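Side-chain contacts in catechol 2,3-dioxygenase (Pseudomonas sp. KL28, PDB 3HPY), which probably catalyses the iron-dependent extradiol cleavage of catechol by O2, giving 2-hydroxy-6-oxohexa-2,4-dienoate: residues C[28-33]-C[217-222]; C[245-248]-C[253-256]; C[257-260]-C[264-267]. One frame throughout, in Å; residues are numbered along the deposited sequence.

Contact 1. Residues C[28-33]-C[217-222]; sequences NVLGLV and CSFLLE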
loop_
_atom_site.group_PDB
_atom_site.type_symbol
_atom_site.label_atom_id
_atom_site.label_comp_id
_atom_site.label_asym_id
_atom_site.label_seq_id
_atom_site.Cartn_x
_atom_site.Cartn_y
_atom_site.Cartn_z
ATOM N N ASN C 28 -19.858 6.842 -13.661
ATOM C CA ASN C 28 -19.808 7.334 -12.290
ATOM C C ASN C 28 -19.342 6.311 -11.261
ATOM O O ASN C 28 -18.886 6.678 -10.178
ATOM C CB ASN C 28 -21.185 7.870 -11.910
ATOM C CG ASN C 28 -21.619 9.008 -12.801
ATOM O OD1 ASN C 28 -22.809 9.227 -13.013
ATOM N ND2 ASN C 28 -20.647 9.749 -13.327
ATOM N N VAL C 29 -19.463 5.032 -11.592
ATOM C CA VAL C 29 -19.028 3.981 -10.688
ATOM C C VAL C 29 -17.669 3.426 -11.099
ATOM O O VAL C 29 -16.709 3.524 -10.342
ATOM C CB VAL C 29 -20.023 2.812 -10.641
ATOM C CG1 VAL C 29 -19.507 1.738 -9.681
ATOM C CG2 VAL C 29 -21.391 3.313 -10.206
ATOM N N LEU C 30 -17.582 2.834 -12.290
ATOM C CA LEU C 30 -16.304 2.283 -12.740
ATOM C C LEU C 30 -15.326 3.404 -13.057
ATOM O O LEU C 30 -14.123 3.190 -13.096
ATOM C CB LEU C 30 -16.483 1.393 -13.975
ATOM C CG LEU C 30 -15.205 0.677 -14.437
ATOM C CD1 LEU C 30 -14.621 -0.130 -13.288
ATOM C CD2 LEU C 30 -15.515 -0.226 -15.619
ATOM N N GLY C 31 -15.847 4.601 -13.298
ATOM C CA GLY C 31 -14.975 5.724 -13.584
ATOM C C GLY C 31 -14.390 5.817 -14.981
ATOM O O GLY C 31 -13.290 6.348 -15.151
ATOM N N LEU C 32 -15.092 5.289 -15.979
ATOM C CA LEU C 32 -14.624 5.400 -17.359
ATOM C C LEU C 32 -15.025 6.776 -17.873
ATOM O O LEU C 32 -16.004 7.368 -17.401
ATOM C CB LEU C 32 -15.273 4.340 -18.256
ATOM C CG LEU C 32 -14.601 2.968 -18.362
ATOM C CD1 LEU C 32 -14.104 2.512 -17.019
ATOM C CD2 LEU C 32 -15.572 1.973 -18.952
ATOM N N VAL C 33 -14.266 7.270 -18.846
ATOM C CA VAL C 33 -14.505 8.567 -19.466
ATOM C C VAL C 33 -15.339 8.372 -20.741
ATOM O O VAL C 33 -14.898 7.702 -21.669
ATOM C CB VAL C 33 -13.147 9.242 -19.819
ATOM C CG1 VAL C 33 -13.373 10.583 -20.495
ATOM C CG2 VAL C 33 -12.315 9.422 -18.541
ATOM N N CYS C 217 -14.601 -8.730 -18.651
ATOM C CA CYS C 217 -13.633 -7.835 -19.277
ATOM C C CYS C 217 -12.862 -7.313 -18.065
ATOM O O CYS C 217 -13.460 -7.085 -17.011
ATOM C CB CYS C 217 -14.326 -6.671 -19.993
ATOM S SG CYS C 217 -14.908 -7.047 -21.672
ATOM N N SER C 218 -11.553 -7.119 -18.197
ATOM C CA SER C 218 -10.774 -6.662 -17.051
ATOM C C SER C 218 -10.108 -5.299 -17.177
ATOM O O SER C 218 -9.624 -4.918 -18.245
ATOM C CB SER C 218 -9.714 -7.694 -16.694
ATOM O OG SER C 218 -8.962 -7.246 -15.578
ATOM N N PHE C 219 -10.076 -4.589 -16.054
ATOM C CA PHE C 219 -9.493 -3.257 -15.981
ATOM C C PHE C 219 -8.321 -3.220 -15.007
ATOM O O PHE C 219 -8.382 -3.785 -13.907
ATOM C CB PHE C 219 -10.572 -2.245 -15.576
ATOM C CG PHE C 219 -11.708 -2.152 -16.563
ATOM C CD1 PHE C 219 -12.739 -3.089 -16.553
ATOM C CD2 PHE C 219 -11.721 -1.151 -17.529
ATOM C CE1 PHE C 219 -13.764 -3.033 -17.487
ATOM C CE2 PHE C 219 -12.741 -1.079 -18.478
ATOM C CZ PHE C 219 -13.769 -2.024 -18.459
ATOM N N LEU C 220 -7.250 -2.549 -15.417
ATOM C CA LEU C 220 -6.051 -2.466 -14.597
ATOM C C LEU C 220 -6.127 -1.384 -13.530
ATOM O O LEU C 220 -6.629 -0.294 -13.784
ATOM C CB LEU C 220 -4.830 -2.220 -15.493
ATOM C CG LEU C 220 -3.442 -2.215 -14.832
ATOM C CD1 LEU C 220 -3.170 -3.568 -14.202
ATOM C CD2 LEU C 220 -2.374 -1.893 -15.874
ATOM N N LEU C 221 -5.637 -1.707 -12.334
ATOM C CA LEU C 221 -5.592 -0.765 -11.219
ATOM C C LEU C 221 -4.122 -0.509 -10.881
ATOM O O LEU C 221 -3.251 -1.295 -11.251
ATOM C CB LEU C 221 -6.318 -1.323 -9.993
ATOM C CG LEU C 221 -7.627 -0.619 -9.610
ATOM C CD1 LEU C 221 -8.523 -0.512 -10.825
ATOM C CD2 LEU C 221 -8.335 -1.376 -8.479
ATOM N N GLU C 222 -3.856 0.584 -10.175
ATOM C CA GLU C 222 -2.492 0.976 -9.817
ATOM C C GLU C 222 -1.846 0.229 -8.662
ATOM O O GLU C 222 -0.663 -0.089 -8.714
ATOM C CB GLU C 222 -2.454 2.476 -9.500
ATOM C CG GLU C 222 -2.522 3.377 -10.712
ATOM C CD GLU C 222 -1.152 3.623 -11.318
ATOM O OE1 GLU C 222 -0.520 4.637 -10.959
ATOM O OE2 GLU C 222 -0.701 2.795 -12.139
#
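L30, L32 and F219 form a small, buried, wholly apolar contact between the two halves of the chain: the turn that follows helix 19-29 packs against strand 213-220. No hydrogen bond crosses it. The main feature is a CH-pi contact, in which methyl CD2 of L30 sits over one face of the F219 ring, 14° off the ring normal, and comes nearest CE1 and CZ, with CD2 to CZ at 3.8 Å. The two side chains cross at about a right angle; with CG of L30 anti to the backbone N (chi1 -175°), the branch is carried toward the ring. L32 approaches the same ring obliquely, with its CD1 4.1 Å from CE2 of F219. Between the two leucines G31 has positive phi as the chain leaves the helix. The leucines lie in the N-terminal of the two vicinal oxygen chelate domains of an extradiol dioxygenase, and F219 in the metal-binding C-terminal one. L30 also touches F266 of the adjacent strand 265-270, and P149 packs on F219. From the F219 side chain to the bound iron is about 9 Å, measured between nearest atoms.

Contact 2. Residues C[245-248]-C[253-256]; sequences PTRH and GCTI. With MCT (4-methylcatechol), chain J.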
loop_
_atom_site.group_PDB
_atom_site.type_symbol
_atom_site.label_atom_id
_atom_site.label_comp_id
_atom_site.label_asym_id
_atom_site.label_seq_id
_atom_site.Cartn_x
_atom_site.Cartn_y
_atom_site.Cartn_z
ATOM N N PRO C 245 -12.041 -8.861 -2.583
ATOM C CA PRO C 245 -10.625 -8.586 -2.846
ATOM C C PRO C 245 -9.724 -9.763 -2.483
ATOM O O PRO C 245 -9.740 -10.244 -1.348
ATOM C CB PRO C 245 -10.349 -7.351 -1.989
ATOM C CG PRO C 245 -11.295 -7.503 -0.867
ATOM C CD PRO C 245 -12.558 -7.957 -1.543
ATOM N N THR C 246 -8.943 -10.233 -3.451
ATOM C CA THR C 246 -8.046 -11.353 -3.198
ATOM C C THR C 246 -6.981 -11.501 -4.285
ATOM O O THR C 246 -6.846 -10.644 -5.153
ATOM C CB THR C 246 -8.859 -12.671 -3.058
ATOM O OG1 THR C 246 -7.973 -13.758 -2.759
ATOM C CG2 THR C 246 -9.641 -12.967 -4.332
ATOM N N ARG C 247 -6.205 -12.578 -4.203
ATOM C CA ARG C 247 -5.159 -12.872 -5.187
ATOM C C ARG C 247 -5.435 -14.185 -5.938
ATOM O O ARG C 247 -5.883 -15.150 -5.326
ATOM C CB ARG C 247 -3.793 -13.011 -4.501
ATOM C CG ARG C 247 -2.789 -13.796 -5.337
ATOM C CD ARG C 247 -1.606 -12.965 -5.697
ATOM N NE ARG C 247 -0.812 -12.628 -4.520
ATOM C CZ ARG C 247 0.267 -11.858 -4.568
ATOM N NH1 ARG C 247 0.661 -11.358 -5.732
ATOM N NH2 ARG C 247 0.950 -11.586 -3.464
ATOM N N HIS C 248 -5.151 -14.177 -7.256
ATOM C CA HIS C 248 -5.251 -15.359 -8.121
ATOM C C HIS C 248 -3.888 -16.019 -8.052
ATOM O O HIS C 248 -2.902 -15.298 -7.881
ATOM C CB HIS C 248 -5.407 -14.997 -9.607
ATOM C CG HIS C 248 -6.750 -14.504 -10.172
ATOM N ND1 HIS C 248 -6.835 -13.276 -10.820
ATOM C CD2 HIS C 248 -7.973 -15.061 -10.187
ATOM C CE1 HIS C 248 -8.081 -13.127 -11.222
ATOM N NE2 HIS C 248 -8.776 -14.178 -10.872
ATOM N N GLY C 253 -2.064 -12.056 -9.969
ATOM C CA GLY C 253 -2.787 -10.792 -10.014
ATOM C C GLY C 253 -3.911 -10.618 -9.006
ATOM O O GLY C 253 -4.861 -11.403 -8.974
ATOM N N CYS C 254 -3.811 -9.579 -8.180
ATOM C CA CYS C 254 -4.833 -9.303 -7.177
ATOM C C CYS C 254 -6.062 -8.808 -7.899
ATOM O O CYS C 254 -5.947 -8.091 -8.899
ATOM C CB CYS C 254 -4.339 -8.251 -6.204
ATOM S SG CYS C 254 -2.842 -8.766 -5.414
ATOM N N THR C 255 -7.242 -9.154 -7.395
ATOM C CA THR C 255 -8.437 -8.751 -8.109
ATOM C C THR C 255 -9.733 -8.817 -7.325
ATOM O O THR C 255 -9.778 -9.256 -6.179
ATOM C CB THR C 255 -8.617 -9.662 -9.327
ATOM O OG1 THR C 255 -9.735 -9.230 -10.110
ATOM C CG2 THR C 255 -8.882 -11.084 -8.853
ATOM N N ILE C 256 -10.791 -8.388 -7.998
ATOM C CA ILE C 256 -12.144 -8.413 -7.469
ATOM C C ILE C 256 -13.087 -8.608 -8.649
ATOM O O ILE C 256 -12.938 -7.945 -9.681
ATOM C CB ILE C 256 -12.541 -7.090 -6.793
ATOM C CG1 ILE C 256 -11.718 -6.880 -5.528
ATOM C CG2 ILE C 256 -14.041 -7.117 -6.474
ATOM C CD1 ILE C 256 -12.132 -5.664 -4.714
HETATM C C1 MCT J . -7.677 -15.762 -13.632
HETATM C C2 MCT J . -8.787 -15.075 -14.152
HETATM C C3 MCT J . -8.634 -13.732 -14.565
HETATM O O3 MCT J . -9.688 -13.074 -15.056
HETATM C C4 MCT J . -7.376 -13.076 -14.468
HETATM O O4 MCT J . -7.253 -11.780 -14.873
HETATM C C5 MCT J . -6.254 -13.774 -13.944
HETATM C C6 MCT J . -6.416 -15.120 -13.530
HETATM C C MCT J . -7.829 -17.181 -13.185
#
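H248 and T255 pack side chain to side chain at the end of the hairpin formed by strands 246-247 and 254-259, where it meets the bound 4-methylcatechol. Starting from CB, H248 passes G253 O at 3.7 Å. With CG anti to the carbonyl carbon (chi1 -77°), the imidazole then stands between protein and ligand: the 4-methylcatechol ring lies over one face, its C6 3.3 Å above the imidazole plane and over the centre, while the opposite face receives CG2 of T255. ND1 makes a weak bond to G253 O, poorly aligned with an angle of 123° at the hydrogen. CE1 is packed tightly on T255, 3.2 Å from CG2. At the far end NE2 is hydrogen-bonded to Y257 OH, which itself bonds the ligand, consistent with a fixed ring orientation.

The backbone carries the hairpin. T246 and T255 are an antiparallel hydrogen-bonded pair, with T246 N to T255 O at 3.0 Å and T255 N to T246 O at 2.7 Å; H248 N adds a longer bond to G253 O. R247 and C254 form the next, non-hydrogen-bonded pair, and SG of C254 lies over one face of the R247 guanidinium. NH2 of that group makes a salt bridge to D232 of the third subunit, and NH1 is bonded to R252 O. T255 OG1 turns to E267 OE2, so this threonine is second shell to an iron ligand. At the other end CB of P245 rests on CD1 of I256 at 3.7 Å. I256 reaches V227 and M234 of helix 224-236, C254 reaches W224 there, and T255 and H248 face strand 265-270.

Contact 3. Residues C[257-260]-C[264-267]; sequences YAWD and NRFE. With FE (Fe (III) ion), chain I; MCT (4-methylcatechol), chain J.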
loop_
_atom_site.group_PDB
_atom_site.type_symbol
_atom_site.label_atom_id
_atom_site.label_comp_id
_atom_site.label_asym_id
_atom_site.label_seq_id
_atom_site.Cartn_x
_atom_site.Cartn_y
_atom_site.Cartn_z
ATOM N N TYR C 257 -14.046 -9.516 -8.503
ATOM C CA TYR C 257 -15.029 -9.747 -9.554
ATOM C C TYR C 257 -16.363 -9.161 -9.106
ATOM O O TYR C 257 -16.844 -9.452 -8.008
ATOM C CB TYR C 257 -15.225 -11.237 -9.836
ATOM C CG TYR C 257 -14.155 -11.904 -10.679
ATOM C CD1 TYR C 257 -13.276 -11.159 -11.464
ATOM C CD2 TYR C 257 -14.038 -13.293 -10.695
ATOM C CE1 TYR C 257 -12.302 -11.782 -12.244
ATOM C CE2 TYR C 257 -13.077 -13.931 -11.467
ATOM C CZ TYR C 257 -12.211 -13.173 -12.237
ATOM O OH TYR C 257 -11.246 -13.816 -12.977
ATOM N N ALA C 258 -16.959 -8.344 -9.969
ATOM C CA ALA C 258 -18.237 -7.725 -9.676
ATOM C C ALA C 258 -19.119 -7.820 -10.901
ATOM O O ALA C 258 -18.662 -8.226 -11.971
ATOM C CB ALA C 258 -18.038 -6.271 -9.287
ATOM N N TRP C 259 -20.385 -7.442 -10.754
ATOM C CA TRP C 259 -21.300 -7.496 -11.882
ATOM C C TRP C 259 -21.819 -6.133 -12.237
ATOM O O TRP C 259 -22.025 -5.289 -11.366
ATOM C CB TRP C 259 -22.490 -8.405 -11.568
ATOM C CG TRP C 259 -22.189 -9.827 -11.786
ATOM C CD1 TRP C 259 -21.978 -10.445 -12.986
ATOM C CD2 TRP C 259 -21.999 -10.821 -10.777
ATOM N NE1 TRP C 259 -21.666 -11.769 -12.784
ATOM C CE2 TRP C 259 -21.671 -12.024 -11.437
ATOM C CE3 TRP C 259 -22.076 -10.811 -9.377
ATOM C CZ2 TRP C 259 -21.415 -13.208 -10.744
ATOM C CZ3 TRP C 259 -21.826 -11.989 -8.688
ATOM C CH2 TRP C 259 -21.499 -13.173 -9.373
ATOM N N ASP C 260 -22.025 -5.887 -13.520
ATOM C CA ASP C 260 -22.574 -4.600 -13.844
ATOM C C ASP C 260 -24.105 -4.761 -13.815
ATOM O O ASP C 260 -24.624 -5.879 -13.774
ATOM C CB ASP C 260 -21.972 -4.068 -15.160
ATOM C CG ASP C 260 -22.680 -4.550 -16.402
ATOM O OD1 ASP C 260 -23.388 -5.582 -16.357
ATOM O OD2 ASP C 260 -22.500 -3.879 -17.446
ATOM N N ASN C 264 -23.255 -8.198 -16.608
ATOM C CA ASN C 264 -21.971 -8.388 -17.265
ATOM C C ASN C 264 -20.894 -8.307 -16.184
ATOM O O ASN C 264 -20.726 -7.264 -15.543
ATOM C CB ASN C 264 -21.723 -7.285 -18.291
ATOM C CG ASN C 264 -22.709 -7.316 -19.436
ATOM O OD1 ASN C 264 -23.281 -6.285 -19.804
ATOM N ND2 ASN C 264 -22.905 -8.493 -20.020
ATOM N N ARG C 265 -20.167 -9.399 -15.980
ATOM C CA ARG C 265 -19.101 -9.422 -14.991
ATOM C C ARG C 265 -17.892 -8.641 -15.505
ATOM O O ARG C 265 -17.526 -8.735 -16.682
ATOM C CB ARG C 265 -18.664 -10.859 -14.701
ATOM C CG ARG C 265 -17.530 -10.955 -13.683
ATOM C CD ARG C 265 -16.931 -12.358 -13.572
ATOM N NE ARG C 265 -17.815 -13.333 -12.934
ATOM C CZ ARG C 265 -18.365 -14.363 -13.571
ATOM N NH1 ARG C 265 -18.124 -14.547 -14.861
ATOM N NH2 ARG C 265 -19.139 -15.219 -12.917
ATOM N N PHE C 266 -17.278 -7.859 -14.626
ATOM C CA PHE C 266 -16.081 -7.122 -14.990
ATOM C C PHE C 266 -15.068 -7.380 -13.879
ATOM O O PHE C 266 -15.406 -7.956 -12.836
ATOM C CB PHE C 266 -16.373 -5.625 -15.134
ATOM C CG PHE C 266 -16.716 -4.934 -13.846
ATOM C CD1 PHE C 266 -15.726 -4.314 -13.086
ATOM C CD2 PHE C 266 -18.030 -4.887 -13.394
ATOM C CE1 PHE C 266 -16.039 -3.659 -11.904
ATOM C CE2 PHE C 266 -18.348 -4.234 -12.213
ATOM C CZ PHE C 266 -17.352 -3.618 -11.467
ATOM N N GLU C 267 -13.823 -6.977 -14.106
ATOM C CA GLU C 267 -12.780 -7.174 -13.104
ATOM C C GLU C 267 -11.887 -5.945 -12.985
ATOM O O GLU C 267 -11.635 -5.245 -13.979
ATOM C CB GLU C 267 -11.931 -8.390 -13.482
ATOM C CG GLU C 267 -10.667 -8.594 -12.663
ATOM C CD GLU C 267 -9.740 -9.628 -13.294
ATOM O OE1 GLU C 267 -9.482 -9.519 -14.508
ATOM O OE2 GLU C 267 -9.264 -10.540 -12.587
HETATM FE FE FE I . -9.195 -11.362 -15.579
HETATM C C1 MCT J . -7.677 -15.762 -13.632
HETATM C C2 MCT J . -8.787 -15.075 -14.152
HETATM C C3 MCT J . -8.634 -13.732 -14.565
HETATM O O3 MCT J . -9.688 -13.074 -15.056
HETATM C C4 MCT J . -7.376 -13.076 -14.468
HETATM O O4 MCT J . -7.253 -11.780 -14.873
HETATM C C5 MCT J . -6.254 -13.774 -13.944
HETATM C C6 MCT J . -6.416 -15.120 -13.530
HETATM C C MCT J . -7.829 -17.181 -13.185
#
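Y257 and E267 pair across the antiparallel hairpin of strands 254-259 and 265-270, in the C-terminal vicinal oxygen chelate domain. E267 supplies the carboxylate of the facial triad of two histidines and one carboxylate, completed by H154 and H216.

Backbone bonds set the register. A258 and F266 are the hydrogen-bonded pair, with the A258 N to F266 O bond almost straight, 173° at the hydrogen. At the turn D260 N reaches N264 O at 2.8 Å. The D260 carboxylate closes the loop: OD1 accepts N264 N at 2.6 Å, met from above the carboxylate plane, and also S262 N as in an Asx turn, while OD2 is bonded to Y26 OH.

Side-chain packing lies on two faces. On one, CB of A258 touches CZ of F266 at 3.5 Å. On the other, R265 is the middle element: its CD stands over a face of the Y257 ring, and NE1 of W259 lies over one face of its guanidinium, with the indole and guanidinium planes 49° apart. The chain bends at chi3 (-71°), and NE makes a salt bridge to D242 while NH1 bonds H215 O.

Polar and metal chemistry gathers at the Y257-E267 end. The Y257 ring runs edgewise past CB of E267 and hydrogen-bonds through OH to O3 of 4-methylcatechol at 2.7 Å. The extended E267 chain carries its carboxylate to the metal; OE1, which also accepts a hydrogen bond from S218 OG, binds the iron at 2.1 Å. The iron (FE) bond to O4 of 4-methylcatechol has that same length, and O3 of the ligand is bound to FE as well, at 1.9 Å.

Overall arrangement
All three contacts are largely buried, but their roles differ. Contact 1 joins the two domains through apolar side chains alone, while contacts 2 and 3 are hairpins within the C-terminal domain, share strand 254-259 and both reach the bound 4-methylcatechol. Contact 3 touches both of the others: its E267 is hydrogen-bonded through the backbone to C217 and F219 of contact 1, since strands 213-220 and 265-270 run side by side, and through its carboxylate to T255 of contact 2. Contacts 1 and 2 do not touch, their nearest atoms being about 6 Å apart. Only contact 3 supplies an iron ligand. Contact 2 combines ligand with subunit packing, whereas contact 3, with W259 and R265 partly exposed, meets no other protein chain.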